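Local structure of protease (Helicobacter pylori, 5EUF) at residues F71-S82 and F94-S105; M145-T153 and H161-D169. The protein cleaves proteins as a probable zinc-dependent M16-family protease, and probably acts as a virulence factor that cuts the epithelial junction protein JAM-A. All coordinates share one frame; numbering follows the deposited sequence.

Interaction 1: F71-S82 and F94-S105; sequences FDKIVKRFGGVS and FIKTSEANLDKS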
loop_
_atom_site.group_PDB
_atom_site.type_symbol
_atom_site.label_atom_id
_atom_site.label_comp_id
_atom_site.label_asym_id
_atom_site.label_seq_id
_atom_site.Cartn_x
_atom_site.Cartn_y
_atom_site.Cartn_z
ATOM N N PHE B 71 1.783 -34.732 -12.349
ATOM C CA PHE B 71 3.158 -34.248 -12.350
ATOM C C PHE B 71 3.938 -34.886 -11.204
ATOM O O PHE B 71 4.983 -35.503 -11.421
ATOM C CB PHE B 71 3.186 -32.719 -12.235
ATOM C CG PHE B 71 4.566 -32.116 -12.313
ATOM C CD1 PHE B 71 5.395 -32.080 -11.198
ATOM C CD2 PHE B 71 5.026 -31.557 -13.493
ATOM C CE1 PHE B 71 6.657 -31.519 -11.269
ATOM C CE2 PHE B 71 6.286 -30.989 -13.565
ATOM C CZ PHE B 71 7.102 -30.972 -12.453
ATOM N N ASP B 72 3.422 -34.734 -9.987
ATOM C CA ASP B 72 4.069 -35.276 -8.796
ATOM C C ASP B 72 4.189 -36.798 -8.860
ATOM O O ASP B 72 5.238 -37.360 -8.534
ATOM C CB ASP B 72 3.304 -34.862 -7.534
ATOM C CG ASP B 72 3.524 -33.404 -7.167
ATOM O OD1 ASP B 72 4.676 -32.929 -7.269
ATOM O OD2 ASP B 72 2.546 -32.731 -6.779
ATOM N N LYS B 73 3.112 -37.454 -9.288
ATOM C CA LYS B 73 3.085 -38.909 -9.386
ATOM C C LYS B 73 4.193 -39.424 -10.301
ATOM O O LYS B 73 4.899 -40.371 -9.960
ATOM C CB LYS B 73 1.721 -39.386 -9.891
ATOM N N ILE B 74 4.344 -38.786 -11.457
ATOM C CA ILE B 74 5.383 -39.152 -12.411
ATOM C C ILE B 74 6.778 -38.940 -11.823
ATOM O O ILE B 74 7.645 -39.810 -11.939
ATOM C CB ILE B 74 5.251 -38.349 -13.722
ATOM C CG1 ILE B 74 4.056 -38.855 -14.533
ATOM C CG2 ILE B 74 6.520 -38.449 -14.549
ATOM C CD1 ILE B 74 3.884 -38.164 -15.867
ATOM N N VAL B 75 6.988 -37.790 -11.187
ATOM C CA VAL B 75 8.281 -37.476 -10.584
ATOM C C VAL B 75 8.643 -38.496 -9.514
ATOM O O VAL B 75 9.749 -39.042 -9.511
ATOM C CB VAL B 75 8.302 -36.065 -9.964
ATOM C CG1 VAL B 75 9.547 -35.876 -9.112
ATOM C CG2 VAL B 75 8.230 -35.004 -11.053
ATOM N N LYS B 76 7.698 -38.760 -8.617
ATOM C CA LYS B 76 7.904 -39.717 -7.537
ATOM C C LYS B 76 8.135 -41.128 -8.077
ATOM O O LYS B 76 8.816 -41.937 -7.448
ATOM C CB LYS B 76 6.711 -39.708 -6.578
ATOM N N ARG B 77 7.572 -41.411 -9.248
ATOM C CA ARG B 77 7.699 -42.730 -9.857
ATOM C C ARG B 77 9.147 -43.056 -10.221
ATOM O O ARG B 77 9.580 -44.198 -10.065
ATOM C CB ARG B 77 6.810 -42.840 -11.097
ATOM N N PHE B 78 9.902 -42.070 -10.704
ATOM C CA PHE B 78 11.317 -42.320 -10.967
ATOM C C PHE B 78 12.183 -41.848 -9.799
ATOM O O PHE B 78 13.355 -41.511 -9.972
ATOM C CB PHE B 78 11.779 -41.685 -12.293
ATOM C CG PHE B 78 11.519 -40.201 -12.423
ATOM C CD1 PHE B 78 10.524 -39.735 -13.266
ATOM C CD2 PHE B 78 12.309 -39.274 -11.757
ATOM C CE1 PHE B 78 10.296 -38.376 -13.416
ATOM C CE2 PHE B 78 12.085 -37.917 -11.899
ATOM C CZ PHE B 78 11.078 -37.467 -12.731
ATOM N N GLY B 79 11.593 -41.851 -8.606
ATOM C CA GLY B 79 12.323 -41.577 -7.382
ATOM C C GLY B 79 12.894 -40.177 -7.305
ATOM O O GLY B 79 13.928 -39.950 -6.678
ATOM N N GLY B 80 12.214 -39.233 -7.945
ATOM C CA GLY B 80 12.660 -37.855 -7.942
ATOM C C GLY B 80 12.080 -37.052 -6.796
ATOM O O GLY B 80 11.239 -37.540 -6.036
ATOM N N VAL B 81 12.544 -35.814 -6.664
ATOM C CA VAL B 81 12.015 -34.887 -5.672
ATOM C C VAL B 81 11.737 -33.545 -6.329
ATOM O O VAL B 81 12.625 -32.964 -6.951
ATOM C CB VAL B 81 12.988 -34.683 -4.497
ATOM C CG1 VAL B 81 12.422 -33.677 -3.507
ATOM C CG2 VAL B 81 13.280 -36.003 -3.811
ATOM N N SER B 82 10.509 -33.054 -6.201
ATOM C CA SER B 82 10.145 -31.776 -6.808
ATOM C C SER B 82 9.559 -30.802 -5.795
ATOM O O SER B 82 8.482 -31.039 -5.245
ATOM C CB SER B 82 9.148 -31.984 -7.950
ATOM O OG SER B 82 7.836 -32.189 -7.455
ATOM N N PHE B 94 12.000 -26.846 -9.223
ATOM C CA PHE B 94 13.115 -27.748 -9.507
ATOM C C PHE B 94 12.814 -29.213 -9.199
ATOM O O PHE B 94 12.066 -29.530 -8.273
ATOM C CB PHE B 94 14.373 -27.309 -8.742
ATOM C CG PHE B 94 14.227 -27.348 -7.247
ATOM C CD1 PHE B 94 14.527 -28.501 -6.534
ATOM C CD2 PHE B 94 13.807 -26.225 -6.549
ATOM C CE1 PHE B 94 14.394 -28.537 -5.160
ATOM C CE2 PHE B 94 13.674 -26.254 -5.175
ATOM C CZ PHE B 94 13.969 -27.411 -4.479
ATOM N N ILE B 95 13.416 -30.098 -9.989
ATOM C CA ILE B 95 13.317 -31.538 -9.775
ATOM C C ILE B 95 14.675 -32.120 -9.399
ATOM O O ILE B 95 15.670 -31.886 -10.086
ATOM C CB ILE B 95 12.793 -32.272 -11.031
ATOM C CG1 ILE B 95 11.354 -31.858 -11.342
ATOM C CG2 ILE B 95 12.866 -33.776 -10.842
ATOM C CD1 ILE B 95 10.781 -32.544 -12.565
ATOM N N LYS B 96 14.713 -32.871 -8.302
ATOM C CA LYS B 96 15.917 -33.585 -7.894
ATOM C C LYS B 96 15.884 -35.018 -8.405
ATOM O O LYS B 96 15.041 -35.808 -7.985
ATOM C CB LYS B 96 16.062 -33.583 -6.372
ATOM C CG LYS B 96 16.622 -32.299 -5.798
ATOM C CD LYS B 96 18.068 -32.114 -6.210
ATOM C CE LYS B 96 18.938 -33.245 -5.693
ATOM N NZ LYS B 96 20.365 -33.036 -6.056
ATOM N N THR B 97 16.797 -35.356 -9.309
ATOM C CA THR B 97 16.838 -36.708 -9.854
ATOM C C THR B 97 18.203 -37.039 -10.454
ATOM O O THR B 97 19.209 -36.413 -10.116
ATOM C CB THR B 97 15.741 -36.910 -10.922
ATOM O OG1 THR B 97 15.864 -38.216 -11.498
ATOM C CG2 THR B 97 15.853 -35.857 -12.015
ATOM N N SER B 98 18.235 -38.036 -11.332
ATOM C CA SER B 98 19.462 -38.405 -12.026
ATOM C C SER B 98 19.405 -37.952 -13.481
ATOM O O SER B 98 18.377 -37.453 -13.938
ATOM C CB SER B 98 19.699 -39.913 -11.945
ATOM O OG SER B 98 18.625 -40.625 -12.528
ATOM N N GLU B 99 20.506 -38.128 -14.206
ATOM C CA GLU B 99 20.581 -37.668 -15.591
ATOM C C GLU B 99 19.704 -38.523 -16.499
ATOM O O GLU B 99 19.337 -38.103 -17.598
ATOM C CB GLU B 99 22.031 -37.673 -16.089
ATOM C CG GLU B 99 22.569 -39.044 -16.483
ATOM C CD GLU B 99 22.368 -39.352 -17.957
ATOM O OE1 GLU B 99 22.045 -38.417 -18.721
ATOM O OE2 GLU B 99 22.527 -40.529 -18.347
ATOM N N ALA B 100 19.370 -39.722 -16.034
ATOM C CA ALA B 100 18.508 -40.618 -16.792
ATOM C C ALA B 100 17.092 -40.058 -16.881
ATOM O O ALA B 100 16.347 -40.372 -17.808
ATOM C CB ALA B 100 18.494 -42.002 -16.163
ATOM N N ASN B 101 16.729 -39.220 -15.913
ATOM C CA ASN B 101 15.401 -38.620 -15.884
ATOM C C ASN B 101 15.417 -37.148 -16.278
ATOM O O ASN B 101 14.442 -36.430 -16.060
ATOM C CB ASN B 101 14.778 -38.782 -14.498
ATOM C CG ASN B 101 14.524 -40.232 -14.143
ATOM O OD1 ASN B 101 14.957 -40.712 -13.096
ATOM N ND2 ASN B 101 13.825 -40.941 -15.020
ATOM N N LEU B 102 16.525 -36.705 -16.861
ATOM C CA LEU B 102 16.634 -35.336 -17.350
ATOM C C LEU B 102 15.610 -35.059 -18.443
ATOM O O LEU B 102 14.972 -34.007 -18.457
ATOM C CB LEU B 102 18.041 -35.062 -17.879
ATOM C CG LEU B 102 18.198 -33.707 -18.573
ATOM C CD1 LEU B 102 18.006 -32.570 -17.581
ATOM C CD2 LEU B 102 19.544 -33.605 -19.267
ATOM N N ASP B 103 15.459 -36.013 -19.356
ATOM C CA ASP B 103 14.561 -35.853 -20.494
ATOM C C ASP B 103 13.104 -35.752 -20.058
ATOM O O ASP B 103 12.375 -34.868 -20.506
ATOM C CB ASP B 103 14.732 -37.011 -21.475
ATOM C CG ASP B 103 14.012 -36.770 -22.785
ATOM O OD1 ASP B 103 14.585 -36.082 -23.655
ATOM O OD2 ASP B 103 12.877 -37.266 -22.949
ATOM N N LYS B 104 12.681 -36.657 -19.181
ATOM C CA LYS B 104 11.305 -36.653 -18.700
ATOM C C LYS B 104 11.022 -35.416 -17.854
ATOM O O LYS B 104 9.916 -34.875 -17.886
ATOM C CB LYS B 104 11.014 -37.918 -17.893
ATOM C CG LYS B 104 9.548 -38.097 -17.534
ATOM C CD LYS B 104 8.689 -38.230 -18.781
ATOM C CE LYS B 104 7.225 -38.450 -18.425
ATOM N NZ LYS B 104 6.356 -38.529 -19.636
ATOM N N SER B 105 12.025 -34.971 -17.101
ATOM C CA SER B 105 11.881 -33.790 -16.254
ATOM C C SER B 105 11.668 -32.532 -17.090
ATOM O O SER B 105 10.835 -31.688 -16.759
ATOM C CB SER B 105 13.106 -33.620 -15.354
ATOM O OG SER B 105 13.225 -34.710 -14.459
#
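Phe78 and Asn101 stack with ring and amide planes 26° apart, their side chains sliding past each other in opposite directions. Asn101 CB makes a CH-pi contact over one face, 4.0 Å from the Phe78 ring centroid; the opposite face carries Val75 O, 3.4 Å above the Phe78 ring plane. The methyl Ile95 CG2 meets the ring at its edge. Behind it the packing stays dense and apolar: Ile95 CD1 lies 3.9 Å from Val75 CG2, tip to tip, and 4.0 Å from Phe71 CZ. Ser105 OG, 3.9 Å from Phe78 CZ, donates a hydrogen bond to Asn101 O, which Ser105 N reaches from the other face of the carbonyl.

A Schellman motif, with Gly80 N bonded to Val75 O and Gly79 N to Lys76 O, ends the helix and leads the chain into the strand. There Val81 and Lys96 form an antiparallel hydrogen-bonded pair, Val81 N donating to Lys96 O at 2.8 Å.

The loose side begins at this pair. Val81 is exposed, and beyond CB the Lys96 chain, bent at chi2 and chi3, leads away to a hydrogen bond with Ser366. At another margin the Ile74 and Lys104 side chains cross at about a right angle, CG2 of Ile74 lying 3.9 Å from CE of Lys104.

Hairpin 81-86/91-98 forms one edge of the six-stranded sheet, 81-86 outermost and strand 30-37 on the other side of 91-98, while Leu108 and Phe109 of helix 102-113 close over the apolar cluster.

Interaction 2: M145-T153 and H161-D169; sequences MLYFRFFNT and HWTPIGFMD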
loop_
_atom_site.group_PDB
_atom_site.type_symbol
_atom_site.label_atom_id
_atom_site.label_comp_id
_atom_site.label_asym_id
_atom_site.label_seq_id
_atom_site.Cartn_x
_atom_site.Cartn_y
_atom_site.Cartn_z
HETATM N N MSE B 145 3.058 -13.193 11.291
HETATM C CA MSE B 145 2.412 -11.890 11.421
HETATM C C MSE B 145 3.447 -10.781 11.540
HETATM O O MSE B 145 3.301 -9.716 10.942
HETATM C CB MSE B 145 1.482 -11.863 12.634
HETATM C CG MSE B 145 0.655 -10.594 12.762
HETATM SE SE MSE B 145 -0.664 -10.418 11.338
HETATM C CE MSE B 145 -1.623 -8.850 11.997
ATOM N N LEU B 146 4.490 -11.043 12.324
ATOM C CA LEU B 146 5.579 -10.091 12.515
ATOM C C LEU B 146 6.281 -9.794 11.195
ATOM O O LEU B 146 6.617 -8.647 10.900
ATOM C CB LEU B 146 6.584 -10.630 13.535
ATOM C CG LEU B 146 7.807 -9.762 13.824
ATOM C CD1 LEU B 146 7.385 -8.445 14.448
ATOM C CD2 LEU B 146 8.785 -10.496 14.728
ATOM N N TYR B 147 6.492 -10.843 10.409
ATOM C CA TYR B 147 7.131 -10.742 9.100
ATOM C C TYR B 147 6.300 -9.874 8.154
ATOM O O TYR B 147 6.827 -9.001 7.461
ATOM C CB TYR B 147 7.325 -12.145 8.517
ATOM C CG TYR B 147 8.268 -12.248 7.339
ATOM C CD1 TYR B 147 9.640 -12.111 7.506
ATOM C CD2 TYR B 147 7.787 -12.527 6.064
ATOM C CE1 TYR B 147 10.505 -12.219 6.429
ATOM C CE2 TYR B 147 8.644 -12.640 4.983
ATOM C CZ TYR B 147 10.001 -12.485 5.171
ATOM O OH TYR B 147 10.854 -12.598 4.099
ATOM N N PHE B 148 4.992 -10.113 8.147
ATOM C CA PHE B 148 4.079 -9.394 7.267
ATOM C C PHE B 148 3.920 -7.936 7.689
ATOM O O PHE B 148 4.078 -7.025 6.874
ATOM C CB PHE B 148 2.718 -10.085 7.245
ATOM C CG PHE B 148 1.826 -9.641 6.121
ATOM C CD1 PHE B 148 1.956 -10.195 4.858
ATOM C CD2 PHE B 148 0.848 -8.685 6.330
ATOM C CE1 PHE B 148 1.132 -9.796 3.821
ATOM C CE2 PHE B 148 0.020 -8.282 5.299
ATOM C CZ PHE B 148 0.161 -8.839 4.044
ATOM N N ARG B 149 3.614 -7.721 8.965
ATOM C CA ARG B 149 3.399 -6.374 9.487
ATOM C C ARG B 149 4.657 -5.511 9.395
ATOM O O ARG B 149 4.568 -4.282 9.354
ATOM C CB ARG B 149 2.912 -6.430 10.939
ATOM C CG ARG B 149 1.522 -7.031 11.122
ATOM C CD ARG B 149 0.423 -6.145 10.542
ATOM N NE ARG B 149 0.305 -4.865 11.239
ATOM C CZ ARG B 149 0.771 -3.710 10.771
ATOM N NH1 ARG B 149 1.387 -3.666 9.598
ATOM N NH2 ARG B 149 0.619 -2.596 11.474
ATOM N N PHE B 150 5.826 -6.144 9.362
ATOM C CA PHE B 150 7.068 -5.392 9.223
ATOM C C PHE B 150 7.145 -4.733 7.854
ATOM O O PHE B 150 7.379 -3.528 7.748
ATOM C CB PHE B 150 8.295 -6.284 9.435
ATOM C CG PHE B 150 9.601 -5.585 9.156
ATOM C CD1 PHE B 150 10.213 -4.812 10.130
ATOM C CD2 PHE B 150 10.211 -5.690 7.912
ATOM C CE1 PHE B 150 11.411 -4.161 9.870
ATOM C CE2 PHE B 150 11.404 -5.041 7.646
ATOM C CZ PHE B 150 12.005 -4.276 8.625
ATOM N N PHE B 151 6.953 -5.528 6.807
ATOM C CA PHE B 151 7.068 -5.017 5.448
ATOM C C PHE B 151 5.972 -4.000 5.136
ATOM O O PHE B 151 6.164 -3.111 4.307
ATOM C CB PHE B 151 7.047 -6.168 4.442
ATOM C CG PHE B 151 8.360 -6.891 4.329
ATOM C CD1 PHE B 151 9.374 -6.390 3.529
ATOM C CD2 PHE B 151 8.586 -8.065 5.030
ATOM C CE1 PHE B 151 10.589 -7.050 3.426
ATOM C CE2 PHE B 151 9.800 -8.730 4.931
ATOM C CZ PHE B 151 10.801 -8.222 4.129
ATOM N N ASN B 152 4.830 -4.124 5.807
ATOM C CA ASN B 152 3.785 -3.108 5.718
ATOM C C ASN B 152 4.288 -1.757 6.214
ATOM O O ASN B 152 3.902 -0.707 5.696
ATOM C CB ASN B 152 2.549 -3.515 6.526
ATOM C CG ASN B 152 1.847 -4.727 5.957
ATOM O OD1 ASN B 152 1.124 -5.428 6.668
ATOM N ND2 ASN B 152 2.054 -4.984 4.670
ATOM N N THR B 153 5.152 -1.797 7.224
ATOM C CA THR B 153 5.655 -0.587 7.860
ATOM C C THR B 153 6.878 -0.032 7.134
ATOM O O THR B 153 6.950 1.165 6.849
ATOM C CB THR B 153 6.022 -0.846 9.336
ATOM O OG1 THR B 153 4.952 -1.545 9.982
ATOM C CG2 THR B 153 6.284 0.463 10.065
ATOM N N HIS B 161 5.810 -3.759 0.080
ATOM C CA HIS B 161 4.860 -3.384 1.121
ATOM C C HIS B 161 4.184 -4.618 1.715
ATOM O O HIS B 161 3.721 -4.599 2.854
ATOM C CB HIS B 161 3.812 -2.427 0.548
ATOM C CG HIS B 161 2.833 -1.915 1.557
ATOM N ND1 HIS B 161 3.196 -1.073 2.588
ATOM C CD2 HIS B 161 1.499 -2.109 1.684
ATOM C CE1 HIS B 161 2.129 -0.779 3.309
ATOM N NE2 HIS B 161 1.086 -1.394 2.782
ATOM N N TRP B 162 4.133 -5.688 0.930
ATOM C CA TRP B 162 3.562 -6.950 1.385
ATOM C C TRP B 162 4.456 -8.134 1.016
ATOM O O TRP B 162 5.180 -8.100 0.019
ATOM C CB TRP B 162 2.160 -7.146 0.803
ATOM C CG TRP B 162 2.127 -7.221 -0.701
ATOM C CD1 TRP B 162 2.241 -8.344 -1.467
ATOM C CD2 TRP B 162 1.969 -6.128 -1.614
ATOM N NE1 TRP B 162 2.166 -8.020 -2.799
ATOM C CE2 TRP B 162 1.999 -6.665 -2.917
ATOM C CE3 TRP B 162 1.807 -4.748 -1.457
ATOM C CZ2 TRP B 162 1.871 -5.872 -4.056
ATOM C CZ3 TRP B 162 1.679 -3.962 -2.587
ATOM C CH2 TRP B 162 1.711 -4.526 -3.870
ATOM N N THR B 163 4.398 -9.177 1.838
ATOM C CA THR B 163 5.116 -10.419 1.580
ATOM C C THR B 163 4.316 -11.255 0.575
ATOM O O THR B 163 3.123 -11.013 0.387
ATOM C CB THR B 163 5.345 -11.199 2.887
ATOM O OG1 THR B 163 4.112 -11.787 3.321
ATOM C CG2 THR B 163 5.879 -10.268 3.967
ATOM N N PRO B 164 4.965 -12.231 -0.091
ATOM C CA PRO B 164 4.303 -12.992 -1.162
ATOM C C PRO B 164 2.986 -13.701 -0.795
ATOM O O PRO B 164 2.303 -14.175 -1.702
ATOM C CB PRO B 164 5.366 -14.032 -1.560
ATOM C CG PRO B 164 6.427 -13.961 -0.505
ATOM C CD PRO B 164 6.397 -12.560 -0.012
ATOM N N ILE B 165 2.628 -13.770 0.484
ATOM C CA ILE B 165 1.363 -14.392 0.873
ATOM C C ILE B 165 0.180 -13.496 0.489
ATOM O O ILE B 165 -0.915 -13.985 0.210
ATOM C CB ILE B 165 1.316 -14.704 2.392
ATOM C CG1 ILE B 165 0.060 -15.506 2.747
ATOM C CG2 ILE B 165 1.381 -13.430 3.221
ATOM C CD1 ILE B 165 -0.040 -16.847 2.051
ATOM N N GLY B 166 0.411 -12.186 0.460
ATOM C CA GLY B 166 -0.621 -11.236 0.091
ATOM C C GLY B 166 -1.613 -10.941 1.199
ATOM O O GLY B 166 -1.540 -11.516 2.284
ATOM N N PHE B 167 -2.544 -10.034 0.924
ATOM C CA PHE B 167 -3.592 -9.691 1.879
ATOM C C PHE B 167 -4.767 -10.653 1.759
ATOM O O PHE B 167 -5.070 -11.134 0.667
ATOM C CB PHE B 167 -4.056 -8.249 1.665
ATOM C CG PHE B 167 -3.011 -7.229 1.995
ATOM C CD1 PHE B 167 -2.825 -6.812 3.302
ATOM C CD2 PHE B 167 -2.205 -6.696 1.004
ATOM C CE1 PHE B 167 -1.857 -5.875 3.616
ATOM C CE2 PHE B 167 -1.235 -5.759 1.310
ATOM C CZ PHE B 167 -1.062 -5.347 2.619
HETATM N N MSE B 168 -5.425 -10.933 2.882
HETATM C CA MSE B 168 -6.510 -11.907 2.898
HETATM C C MSE B 168 -7.633 -11.523 1.939
HETATM O O MSE B 168 -8.115 -12.361 1.176
HETATM C CB MSE B 168 -7.071 -12.077 4.311
HETATM C CG MSE B 168 -8.277 -13.007 4.379
HETATM SE SE MSE B 168 -7.841 -14.879 4.015
HETATM C CE MSE B 168 -7.325 -15.404 5.822
ATOM N N ASP B 169 -8.043 -10.258 1.969
ATOM C CA ASP B 169 -9.126 -9.801 1.105
ATOM C C ASP B 169 -8.723 -9.828 -0.367
ATOM O O ASP B 169 -9.574 -9.961 -1.246
ATOM C CB ASP B 169 -9.583 -8.395 1.500
ATOM C CG ASP B 169 -10.504 -8.399 2.704
ATOM O OD1 ASP B 169 -11.118 -9.450 2.980
ATOM O OD2 ASP B 169 -10.618 -7.349 3.370
#
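Phe148 of the helix fits its ring into the loop 161-167, where a type I beta turn from Thr163 to Gly166 brings Thr163, Ile165 and Gly166 to it. From CB, CG stands anti to the backbone N (chi1 -165°), which carries the ring out to the loop. CD1 comes first, with Thr163 OG1 at the ring edge, 3.1 Å away, and Ile165 CG2 at 3.7 Å from the same Phe148 CD1. CE1 approaches Gly166 O at 3.5 Å and also touches Trp162 CB. CE2 and CZ, the far edge, point at the face of Phe167 in a T-shaped pair, centroids 5.0 Å apart and planes at 83°.

One turn along the helix, Asn152 ND2 donates a hydrogen bond of doubtful exact geometry to His161 O, and Asn152 CA lies over the His161 ring face. Thr163 CG2 touches both Tyr147 CD2 and Phe151 CD2, each at 3.6 Å.

His161 ND1 bonds Tyr155 O of its own chain and NE2 bonds Val156 O of the second subunit, whose Tyr157 stacks on Phe167. The side chain of Ile165, about 6 Å from a bound zinc ion, packs on Arg134 and Thr138 of helix 120-139. Away from the loop, helix 142-154 rests on strands 412-418 and 238-243 of the five-stranded sheet.

In the fold
Interactions 1 and 2 follow one another along the chain and share no helix or strand; their centres are 34 Å apart and their nearest atoms about 15 Å. Interaction 1 lies at the edge of the six-stranded sheet, partly buried, and combines backbone strand pairing with an apolar cluster that gives way to partly or fully exposed side chains. Interaction 2 is buried, nearer the centre of the molecule (about 15 Å, against 23 Å), and joins a helix to an irregular loop through aromatic rings and one side-chain-to-backbone bond. Only interaction 2 is touched by the second subunit. It also approaches the metal site of His53 and Glu133 more closely, whereas in interaction 1 the side chain of Phe94 is about 13 Å from a bound zinc ion.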